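Local coordinates for protein flavin-dependent thymidylate synthase (Thermus thermophilus, PDB 6J61) that probably catalyses the reductive methylation of dUMP to dTMP, using methylenetetrahydrofolate as methyl donor and FAD and NADPH for reduction, at residues A[182-187]-A[191-196]; A[199-204]-A[210-215]; A[95-100]-A[151-156]. All coordinates share one frame; numbering follows the deposited sequence.

Interaction 1 of 3, residues A[182-187]-A[191-196]. With PO4 (phosphate ion), chain F.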
loop_
_atom_site.group_PDB
_atom_site.type_symbol
_atom_site.label_atom_id
_atom_site.label_comp_id
_atom_site.label_asym_id
_atom_site.label_seq_id
_atom_site.Cartn_x
_atom_site.Cartn_y
_atom_site.Cartn_z
ATOM N N LYS A 182 -11.661 -14.380 -2.763
ATOM C CA LYS A 182 -13.035 -14.052 -2.406
ATOM C C LYS A 182 -13.700 -13.255 -3.522
ATOM O O LYS A 182 -14.869 -13.471 -3.832
ATOM C CB LYS A 182 -13.062 -13.248 -1.103
ATOM C CG LYS A 182 -14.437 -12.748 -0.670
ATOM C CD LYS A 182 -15.427 -13.894 -0.486
ATOM C CE LYS A 182 -16.854 -13.387 -0.200
ATOM N NZ LYS A 182 -17.881 -14.479 -0.202
ATOM N N LEU A 183 -12.953 -12.340 -4.132
ATOM C CA LEU A 183 -13.481 -11.521 -5.216
ATOM C C LEU A 183 -13.502 -12.211 -6.576
ATOM O O LEU A 183 -14.484 -12.122 -7.303
ATOM C CB LEU A 183 -12.688 -10.222 -5.335
ATOM C CG LEU A 183 -12.948 -9.200 -4.228
ATOM C CD1 LEU A 183 -11.891 -8.102 -4.280
ATOM C CD2 LEU A 183 -14.356 -8.633 -4.384
ATOM N N ARG A 184 -12.425 -12.905 -6.921
ATOM C CA ARG A 184 -12.351 -13.561 -8.213
ATOM C C ARG A 184 -13.006 -14.930 -8.270
ATOM O O ARG A 184 -13.171 -15.510 -9.348
ATOM C CB ARG A 184 -10.899 -13.643 -8.650
ATOM C CG ARG A 184 -10.253 -12.284 -8.684
ATOM C CD ARG A 184 -10.988 -11.342 -9.628
ATOM N NE ARG A 184 -10.468 -9.988 -9.505
ATOM C CZ ARG A 184 -10.879 -8.954 -10.228
ATOM N NH1 ARG A 184 -11.820 -9.116 -11.139
ATOM N NH2 ARG A 184 -10.354 -7.754 -10.024
ATOM N N LEU A 185 -13.374 -15.454 -7.111
ATOM C CA LEU A 185 -14.053 -16.737 -7.058
ATOM C C LEU A 185 -15.562 -16.445 -7.103
ATOM O O LEU A 185 -16.365 -17.296 -7.467
ATOM C CB LEU A 185 -13.669 -17.474 -5.773
ATOM C CG LEU A 185 -13.091 -18.891 -5.882
ATOM C CD1 LEU A 185 -12.446 -19.121 -7.236
ATOM C CD2 LEU A 185 -12.082 -19.108 -4.759
ATOM N N ALA A 186 -15.939 -15.220 -6.749
ATOM C CA ALA A 186 -17.336 -14.820 -6.762
ATOM C C ALA A 186 -17.882 -14.960 -8.168
ATOM O O ALA A 186 -17.160 -14.763 -9.145
ATOM C CB ALA A 186 -17.473 -13.381 -6.304
ATOM N N PRO A 187 -19.173 -15.301 -8.290
ATOM C CA PRO A 187 -19.796 -15.460 -9.611
ATOM C C PRO A 187 -19.932 -14.172 -10.415
ATOM O O PRO A 187 -20.306 -14.209 -11.580
ATOM C CB PRO A 187 -21.146 -16.116 -9.293
ATOM C CG PRO A 187 -21.443 -15.654 -7.892
ATOM C CD PRO A 187 -20.090 -15.723 -7.213
ATOM N N TRP A 191 -15.769 -15.074 -15.962
ATOM C CA TRP A 191 -15.438 -16.495 -16.011
ATOM C C TRP A 191 -13.947 -16.812 -16.183
ATOM O O TRP A 191 -13.401 -17.643 -15.452
ATOM C CB TRP A 191 -16.224 -17.189 -17.139
ATOM C CG TRP A 191 -16.066 -18.690 -17.153
ATOM C CD1 TRP A 191 -16.794 -19.597 -16.432
ATOM C CD2 TRP A 191 -15.084 -19.455 -17.874
ATOM N NE1 TRP A 191 -16.324 -20.875 -16.655
ATOM C CE2 TRP A 191 -15.277 -20.815 -17.536
ATOM C CE3 TRP A 191 -14.063 -19.123 -18.769
ATOM C CZ2 TRP A 191 -14.486 -21.842 -18.064
ATOM C CZ3 TRP A 191 -13.273 -20.151 -19.296
ATOM C CH2 TRP A 191 -13.493 -21.493 -18.939
ATOM N N GLU A 192 -13.290 -16.171 -17.145
ATOM C CA GLU A 192 -11.876 -16.450 -17.381
ATOM C C GLU A 192 -11.042 -16.344 -16.111
ATOM O O GLU A 192 -10.343 -17.287 -15.731
ATOM C CB GLU A 192 -11.286 -15.506 -18.442
ATOM C CG GLU A 192 -11.678 -15.794 -19.890
ATOM C CD GLU A 192 -13.177 -15.781 -20.102
ATOM O OE1 GLU A 192 -13.879 -14.968 -19.460
ATOM O OE2 GLU A 192 -13.654 -16.583 -20.920
ATOM N N ILE A 193 -11.123 -15.198 -15.448
ATOM C CA ILE A 193 -10.332 -15.016 -14.255
ATOM C C ILE A 193 -10.819 -15.908 -13.108
ATOM O O ILE A 193 -10.026 -16.304 -12.245
ATOM C CB ILE A 193 -10.268 -13.521 -13.847
ATOM C CG1 ILE A 193 -9.166 -13.331 -12.802
ATOM C CG2 ILE A 193 -11.611 -13.045 -13.330
ATOM C CD1 ILE A 193 -8.685 -11.915 -12.646
ATOM N N ARG A 194 -12.102 -16.261 -13.104
ATOM C CA ARG A 194 -12.588 -17.142 -12.045
ATOM C C ARG A 194 -11.797 -18.445 -12.097
ATOM O O ARG A 194 -11.352 -18.951 -11.068
ATOM C CB ARG A 194 -14.078 -17.464 -12.207
ATOM C CG ARG A 194 -14.994 -16.278 -12.059
ATOM C CD ARG A 194 -16.189 -16.634 -11.187
ATOM N NE ARG A 194 -16.973 -17.733 -11.727
ATOM C CZ ARG A 194 -17.726 -17.635 -12.813
ATOM N NH1 ARG A 194 -17.794 -16.486 -13.468
ATOM N NH2 ARG A 194 -18.420 -18.682 -13.239
ATOM N N GLN A 195 -11.619 -18.973 -13.308
ATOM C CA GLN A 195 -10.897 -20.223 -13.511
ATOM C C GLN A 195 -9.482 -20.107 -12.979
ATOM O O GLN A 195 -8.965 -21.048 -12.390
ATOM C CB GLN A 195 -10.880 -20.612 -15.000
ATOM C CG GLN A 195 -12.262 -20.670 -15.657
ATOM C CD GLN A 195 -13.351 -21.181 -14.711
ATOM O OE1 GLN A 195 -13.256 -22.284 -14.170
ATOM N NE2 GLN A 195 -14.388 -20.368 -14.502
ATOM N N TYR A 196 -8.851 -18.956 -13.175
ATOM C CA TYR A 196 -7.497 -18.768 -12.665
ATOM C C TYR A 196 -7.521 -18.752 -11.142
ATOM O O TYR A 196 -6.623 -19.270 -10.491
ATOM C CB TYR A 196 -6.890 -17.460 -13.196
ATOM C CG TYR A 196 -6.258 -17.607 -14.554
ATOM C CD1 TYR A 196 -4.948 -18.087 -14.688
ATOM C CD2 TYR A 196 -6.977 -17.306 -15.716
ATOM C CE1 TYR A 196 -4.370 -18.264 -15.951
ATOM C CE2 TYR A 196 -6.411 -17.474 -16.975
ATOM C CZ TYR A 196 -5.112 -17.958 -17.085
ATOM O OH TYR A 196 -4.572 -18.169 -18.328
HETATM P P PO4 F . -12.537 -5.405 -13.435
HETATM O O1 PO4 F . -13.200 -6.718 -13.201
HETATM O O2 PO4 F . -13.530 -4.439 -13.971
HETATM O O3 PO4 F . -11.430 -5.576 -14.408
HETATM O O4 PO4 F . -11.991 -4.889 -12.158
#
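Arg184, predicted to take part in the ionisation of N3 of dUMP, packs against Ile193 where the chain turns from helix 174-184 into helix 191-207. Ile193 CD1 lies over one face of the guanidinium and also touches the aliphatic stem, 3.8 Å from Arg184 CD. The bend in the arginine at chi2 (-59°) carries its head past the isoleucine, with the edge of the group turned to a phosphate ion, probably from the crystallisation liquor; there Arg184 NH1 makes a weak but nearly straight hydrogen bond to O1 of the phosphate (3.5 Å, 169°). The rotation of the head is further fixed by NE, which donates to NE2 of His83, a residue of the ThyX motif that lines an FAD pocket. Ile193 also rests on Gln79 of helix 74-80, predicted to bind dUMP.

No hydrogen bond joins the two segments directly. Their backbones meet through a CA-H...O contact, Arg194 CA to Arg184 O at 3.2 Å. Arg194 then bends at chi2 and chi3 around the turn, until one face of its guanidinium lies above Pro187 CA, and its NH1 bonds Ala189 O inside the connecting loop. Leu185 CD1 reaches Arg194 O at 4.0 Å. The corner between these consecutive helices places the predicted active-site arginine near the flavin, consistent with the dUMP and FAD site of the ThyX family.

Interaction 2 of 3, residues A[199-204]-A[210-215]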
loop_
_atom_site.group_PDB
_atom_site.type_symbol
_atom_site.label_atom_id
_atom_site.label_comp_id
_atom_site.label_asym_id
_atom_site.label_seq_id
_atom_site.Cartn_x
_atom_site.Cartn_y
_atom_site.Cartn_z
ATOM N N ALA A 199 -7.708 -22.312 -9.854
ATOM C CA ALA A 199 -6.405 -22.945 -9.893
ATOM C C ALA A 199 -5.615 -22.565 -8.639
ATOM O O ALA A 199 -5.088 -23.420 -7.926
ATOM C CB ALA A 199 -5.662 -22.494 -11.137
ATOM N N ILE A 200 -5.543 -21.269 -8.374
ATOM C CA ILE A 200 -4.810 -20.785 -7.224
ATOM C C ILE A 200 -5.382 -21.337 -5.928
ATOM O O ILE A 200 -4.641 -21.786 -5.051
ATOM C CB ILE A 200 -4.814 -19.243 -7.194
ATOM C CG1 ILE A 200 -3.993 -18.731 -8.375
ATOM C CG2 ILE A 200 -4.262 -18.723 -5.868
ATOM C CD1 ILE A 200 -3.874 -17.242 -8.432
ATOM N N ALA A 201 -6.705 -21.304 -5.820
ATOM C CA ALA A 201 -7.385 -21.796 -4.631
ATOM C C ALA A 201 -6.937 -23.232 -4.361
ATOM O O ALA A 201 -6.623 -23.608 -3.222
ATOM C CB ALA A 201 -8.890 -21.738 -4.840
ATOM N N GLU A 202 -6.893 -24.031 -5.418
ATOM C CA GLU A 202 -6.476 -25.415 -5.275
ATOM C C GLU A 202 -5.076 -25.505 -4.669
ATOM O O GLU A 202 -4.840 -26.273 -3.736
ATOM C CB GLU A 202 -6.494 -26.115 -6.631
ATOM C CG GLU A 202 -6.769 -27.592 -6.527
ATOM C CD GLU A 202 -8.128 -27.879 -5.907
ATOM O OE1 GLU A 202 -9.154 -27.478 -6.506
ATOM O OE2 GLU A 202 -8.163 -28.499 -4.818
ATOM N N ILE A 203 -4.146 -24.711 -5.187
ATOM C CA ILE A 203 -2.789 -24.751 -4.673
ATOM C C ILE A 203 -2.727 -24.312 -3.223
ATOM O O ILE A 203 -2.000 -24.896 -2.431
ATOM C CB ILE A 203 -1.836 -23.866 -5.504
ATOM C CG1 ILE A 203 -1.828 -24.330 -6.953
ATOM C CG2 ILE A 203 -0.426 -23.961 -4.956
ATOM C CD1 ILE A 203 -1.020 -23.436 -7.852
ATOM N N VAL A 204 -3.496 -23.290 -2.866
ATOM C CA VAL A 204 -3.482 -22.804 -1.492
ATOM C C VAL A 204 -4.103 -23.831 -0.539
ATOM O O VAL A 204 -3.595 -24.056 0.564
ATOM C CB VAL A 204 -4.212 -21.428 -1.386
ATOM C CG1 VAL A 204 -4.347 -20.993 0.063
ATOM C CG2 VAL A 204 -3.423 -20.377 -2.148
ATOM N N LEU A 210 -5.088 -25.634 7.013
ATOM C CA LEU A 210 -5.818 -25.113 8.165
ATOM C C LEU A 210 -6.365 -23.723 7.841
ATOM O O LEU A 210 -7.567 -23.473 7.955
ATOM C CB LEU A 210 -4.930 -25.055 9.417
ATOM C CG LEU A 210 -4.439 -26.396 9.975
ATOM C CD1 LEU A 210 -3.798 -26.168 11.337
ATOM C CD2 LEU A 210 -5.604 -27.378 10.091
ATOM N N ALA A 211 -5.480 -22.825 7.419
ATOM C CA ALA A 211 -5.892 -21.473 7.077
ATOM C C ALA A 211 -7.017 -21.538 6.050
ATOM O O ALA A 211 -8.012 -20.808 6.142
ATOM C CB ALA A 211 -4.722 -20.697 6.517
ATOM N N TRP A 212 -6.857 -22.423 5.073
ATOM C CA TRP A 212 -7.864 -22.564 4.053
ATOM C C TRP A 212 -9.185 -23.050 4.656
ATOM O O TRP A 212 -10.268 -22.638 4.220
ATOM C CB TRP A 212 -7.400 -23.531 2.957
ATOM C CG TRP A 212 -8.495 -23.775 1.965
ATOM C CD1 TRP A 212 -9.499 -24.695 2.065
ATOM C CD2 TRP A 212 -8.794 -22.982 0.813
ATOM N NE1 TRP A 212 -10.409 -24.517 1.056
ATOM C CE2 TRP A 212 -10.000 -23.472 0.271
ATOM C CE3 TRP A 212 -8.161 -21.903 0.188
ATOM C CZ2 TRP A 212 -10.590 -22.918 -0.867
ATOM C CZ3 TRP A 212 -8.747 -21.351 -0.945
ATOM C CH2 TRP A 212 -9.949 -21.860 -1.460
ATOM N N ALA A 213 -9.101 -23.932 5.648
ATOM C CA ALA A 213 -10.314 -24.438 6.268
ATOM C C ALA A 213 -11.078 -23.257 6.844
ATOM O O ALA A 213 -12.279 -23.122 6.632
ATOM C CB ALA A 213 -9.983 -25.432 7.366
ATOM N N ALA A 214 -10.373 -22.396 7.557
ATOM C CA ALA A 214 -10.995 -21.229 8.154
ATOM C C ALA A 214 -11.569 -20.319 7.067
ATOM O O ALA A 214 -12.708 -19.847 7.167
ATOM C CB ALA A 214 -9.962 -20.462 8.995
ATOM N N PHE A 215 -10.772 -20.067 6.037
ATOM C CA PHE A 215 -11.208 -19.212 4.944
ATOM C C PHE A 215 -12.489 -19.751 4.302
ATOM O O PHE A 215 -13.438 -19.017 4.066
ATOM C CB PHE A 215 -10.105 -19.098 3.882
ATOM C CG PHE A 215 -10.478 -18.239 2.719
ATOM C CD1 PHE A 215 -10.604 -16.857 2.871
ATOM C CD2 PHE A 215 -10.766 -18.807 1.480
ATOM C CE1 PHE A 215 -11.022 -16.050 1.804
ATOM C CE2 PHE A 215 -11.186 -18.002 0.400
ATOM C CZ PHE A 215 -11.316 -16.627 0.568
#
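Trp212 reaches from segment 210-215 across to Ala201 and Val204 of segment 199-204. From CB the indole leaves with CG anti to the backbone N (chi1 175°), which carries the six-membered ring towards the facing helix. CE3 comes first, at 3.9 Å from Val204 CG1; the valine and tryptophan side chains cross at about a right angle, and the methyl meets the ring neither squarely on a face nor at an edge. One atom further out, CZ3 passes 3.8 Å from Ala201 O, the carbonyl oxygen lying over one face of the indole near its rim. At the tip, CH2 touches Ala201 CB at 3.5 Å, a methyl small enough to let the ring sit close to the helix backbone.

The two segments belong to consecutive helices, 191-207 and 209-220, separated by a short break, and this buried tryptophan packs between them. Replacing the indole by the methyl of an alanine is likely to open a gap between the helices and leave Ala201, Val204 and the ring of Phe215 without the surface they pack on. The opposite face of the indole is covered from its own helix by Phe215, whose CD2 stands 4.1 Å above the ring plane. Phe215 in turn stacks on Phe178 of helix 174-184, while Asp24 accepts hydrogen bonds from Leu210 N and Ala211 N near the start of helix 209-220.

Interaction 3 of 3, residues A[95-100]-A[151-156]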
loop_
_atom_site.group_PDB
_atom_site.type_symbol
_atom_site.label_atom_id
_atom_site.label_comp_id
_atom_site.label_asym_id
_atom_site.label_seq_id
_atom_site.Cartn_x
_atom_site.Cartn_y
_atom_site.Cartn_z
ATOM N N TYR A 95 10.529 -4.732 -25.119
ATOM C CA TYR A 95 11.818 -5.347 -25.446
ATOM C C TYR A 95 11.652 -6.653 -26.227
ATOM O O TYR A 95 12.189 -6.812 -27.327
ATOM C CB TYR A 95 12.605 -5.638 -24.165
ATOM C CG TYR A 95 12.760 -4.449 -23.244
ATOM C CD1 TYR A 95 11.657 -3.904 -22.579
ATOM C CD2 TYR A 95 14.012 -3.871 -23.028
ATOM C CE1 TYR A 95 11.799 -2.810 -21.717
ATOM C CE2 TYR A 95 14.166 -2.777 -22.171
ATOM C CZ TYR A 95 13.057 -2.252 -21.519
ATOM O OH TYR A 95 13.206 -1.176 -20.666
ATOM N N SER A 96 10.900 -7.580 -25.640
ATOM C CA SER A 96 10.651 -8.887 -26.238
ATOM C C SER A 96 9.632 -8.884 -27.384
ATOM O O SER A 96 8.734 -8.037 -27.448
ATOM C CB SER A 96 10.182 -9.869 -25.153
ATOM O OG SER A 96 11.145 -9.996 -24.121
ATOM N N ILE A 97 9.800 -9.833 -28.300
ATOM C CA ILE A 97 8.880 -9.991 -29.416
ATOM C C ILE A 97 7.758 -10.861 -28.840
ATOM O O ILE A 97 8.027 -11.802 -28.086
ATOM C CB ILE A 97 9.547 -10.723 -30.616
ATOM C CG1 ILE A 97 10.656 -9.855 -31.209
ATOM C CG2 ILE A 97 8.506 -11.039 -31.693
ATOM C CD1 ILE A 97 11.310 -10.463 -32.434
ATOM N N LEU A 98 6.512 -10.548 -29.183
ATOM C CA LEU A 98 5.385 -11.305 -28.653
ATOM C C LEU A 98 5.008 -12.570 -29.431
ATOM O O LEU A 98 4.869 -12.573 -30.660
ATOM C CB LEU A 98 4.178 -10.377 -28.503
ATOM C CG LEU A 98 4.498 -9.147 -27.648
ATOM C CD1 LEU A 98 3.286 -8.241 -27.579
ATOM C CD2 LEU A 98 4.932 -9.580 -26.253
ATOM N N LYS A 99 4.850 -13.648 -28.670
ATOM C CA LYS A 99 4.505 -14.956 -29.191
ATOM C C LYS A 99 3.072 -14.912 -29.705
ATOM O O LYS A 99 2.215 -14.277 -29.104
ATOM C CB LYS A 99 4.653 -15.973 -28.065
ATOM C CG LYS A 99 4.830 -17.411 -28.498
ATOM C CD LYS A 99 5.253 -18.285 -27.312
ATOM C CE LYS A 99 6.622 -17.864 -26.772
ATOM N NZ LYS A 99 7.080 -18.715 -25.635
ATOM N N GLU A 100 2.812 -15.574 -30.825
ATOM C CA GLU A 100 1.469 -15.576 -31.398
ATOM C C GLU A 100 0.529 -16.554 -30.696
ATOM O O GLU A 100 0.035 -17.512 -31.305
ATOM C CB GLU A 100 1.506 -15.920 -32.887
ATOM C CG GLU A 100 0.143 -15.757 -33.534
ATOM C CD GLU A 100 0.064 -16.356 -34.907
ATOM O OE1 GLU A 100 0.830 -15.920 -35.790
ATOM O OE2 GLU A 100 -0.769 -17.265 -35.104
ATOM N N VAL A 151 9.659 -1.048 -37.768
ATOM C CA VAL A 151 8.903 -0.378 -36.710
ATOM C C VAL A 151 9.285 -0.968 -35.362
ATOM O O VAL A 151 9.361 -2.186 -35.215
ATOM C CB VAL A 151 7.385 -0.555 -36.899
ATOM C CG1 VAL A 151 6.640 0.150 -35.774
ATOM C CG2 VAL A 151 6.953 -0.006 -38.253
ATOM N N ALA A 152 9.522 -0.106 -34.379
ATOM C CA ALA A 152 9.906 -0.560 -33.044
ATOM C C ALA A 152 8.853 -1.457 -32.385
ATOM O O ALA A 152 7.640 -1.233 -32.517
ATOM C CB ALA A 152 10.203 0.641 -32.153
ATOM N N ARG A 153 9.337 -2.470 -31.669
ATOM C CA ARG A 153 8.473 -3.418 -30.979
ATOM C C ARG A 153 7.410 -2.708 -30.147
ATOM O O ARG A 153 6.211 -2.905 -30.342
ATOM C CB ARG A 153 9.296 -4.313 -30.054
ATOM C CG ARG A 153 10.468 -5.016 -30.710
ATOM C CD ARG A 153 10.795 -6.308 -29.961
ATOM N NE ARG A 153 12.168 -6.769 -30.162
ATOM C CZ ARG A 153 12.741 -6.953 -31.348
ATOM N NH1 ARG A 153 12.066 -6.717 -32.467
ATOM N NH2 ARG A 153 13.997 -7.378 -31.418
ATOM N N GLU A 154 7.867 -1.880 -29.215
ATOM C CA GLU A 154 6.978 -1.142 -28.330
ATOM C C GLU A 154 5.758 -0.551 -29.028
ATOM O O GLU A 154 4.678 -0.459 -28.442
ATOM C CB GLU A 154 7.749 -0.021 -27.643
ATOM C CG GLU A 154 8.399 0.961 -28.604
ATOM C CD GLU A 154 8.784 2.255 -27.919
ATOM O OE1 GLU A 154 9.423 2.194 -26.844
ATOM O OE2 GLU A 154 8.447 3.332 -28.456
ATOM N N MET A 155 5.931 -0.137 -30.277
ATOM C CA MET A 155 4.830 0.447 -31.027
ATOM C C MET A 155 4.088 -0.610 -31.813
ATOM O O MET A 155 2.860 -0.582 -31.903
ATOM C CB MET A 155 5.333 1.515 -32.002
ATOM C CG MET A 155 5.523 2.896 -31.412
ATOM S SD MET A 155 5.679 4.124 -32.726
ATOM C CE MET A 155 3.943 4.410 -33.096
ATOM N N ALA A 156 4.844 -1.538 -32.388
ATOM C CA ALA A 156 4.272 -2.601 -33.200
ATOM C C ALA A 156 3.181 -3.408 -32.502
ATOM O O ALA A 156 2.107 -3.631 -33.061
ATOM C CB ALA A 156 5.375 -3.525 -33.679
#
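The segment 95-100, extended from Ser96 to Lys99, passes the first turn of the short helix 153-156, the CA atoms of Tyr95 and Arg153 lying 6.7 Å apart. That helix begins after Ala152, at its N-cap position, whose carbonyl oxygen accepts from both Met155 N and Ala156 N.

Arg153 carries the contact. It leaves the helix with CG anti to its own carbonyl carbon (chi1 -53°) and runs extended from CG to NE, so that its stem lies alongside the backbone of Tyr95 and Ser96. Arg153 NE donates to Tyr95 O, 2.8 Å away and near the plane of the guanidinium, at its edge; the bond is short but bent, 129° at the hydrogen, and therefore weak. A second residue approaches from another direction: Ile97 lays CG1 over one face of the guanidinium, 3.6 Å from Arg153 CZ and displaced towards the rim, and its CD1 continues to Arg153 NH1 at 3.8 Å. The weak edge bond and the isoleucine over one face are likely to limit how the flat group turns, although the contact lies at the protein surface. The CB of Tyr95 points away from the helix, and its side chain comes about 4 Å from a bound FAD. Glu154 on helix 153-156 forms salt bridges with Arg94 and with Arg109 of a second subunit.

This loop, which follows strand 87-90, is tied to helix 132-148 by hydrogen bonds of Leu98 N to Tyr143 OH and Leu98 O to Tyr140 OH, and Ile97 rests on Tyr143.

Interactions 1 and 2 follow one another along helix 191-207, with centres about 14 Å apart, and they touch directly: Leu185 CD2 lies 4.1 Å from Ala201 CB, and Lys182 N lies 4.0 Å from Phe215 CZ. Interaction 2 thus packs against the corner that carries Arg184, whose side chain is about 4 Å from a bound FAD. Interaction 3 stands apart, its centre about 30 Å from that of interaction 1 and about 38 Å from that of interaction 2, yet Tyr95 also comes within about 4 Å of an FAD. In the tetramer Glu192 of segment 191-196 packs on Met155, in segment 151-156, of a second subunit; each FAD site is formed by three monomers.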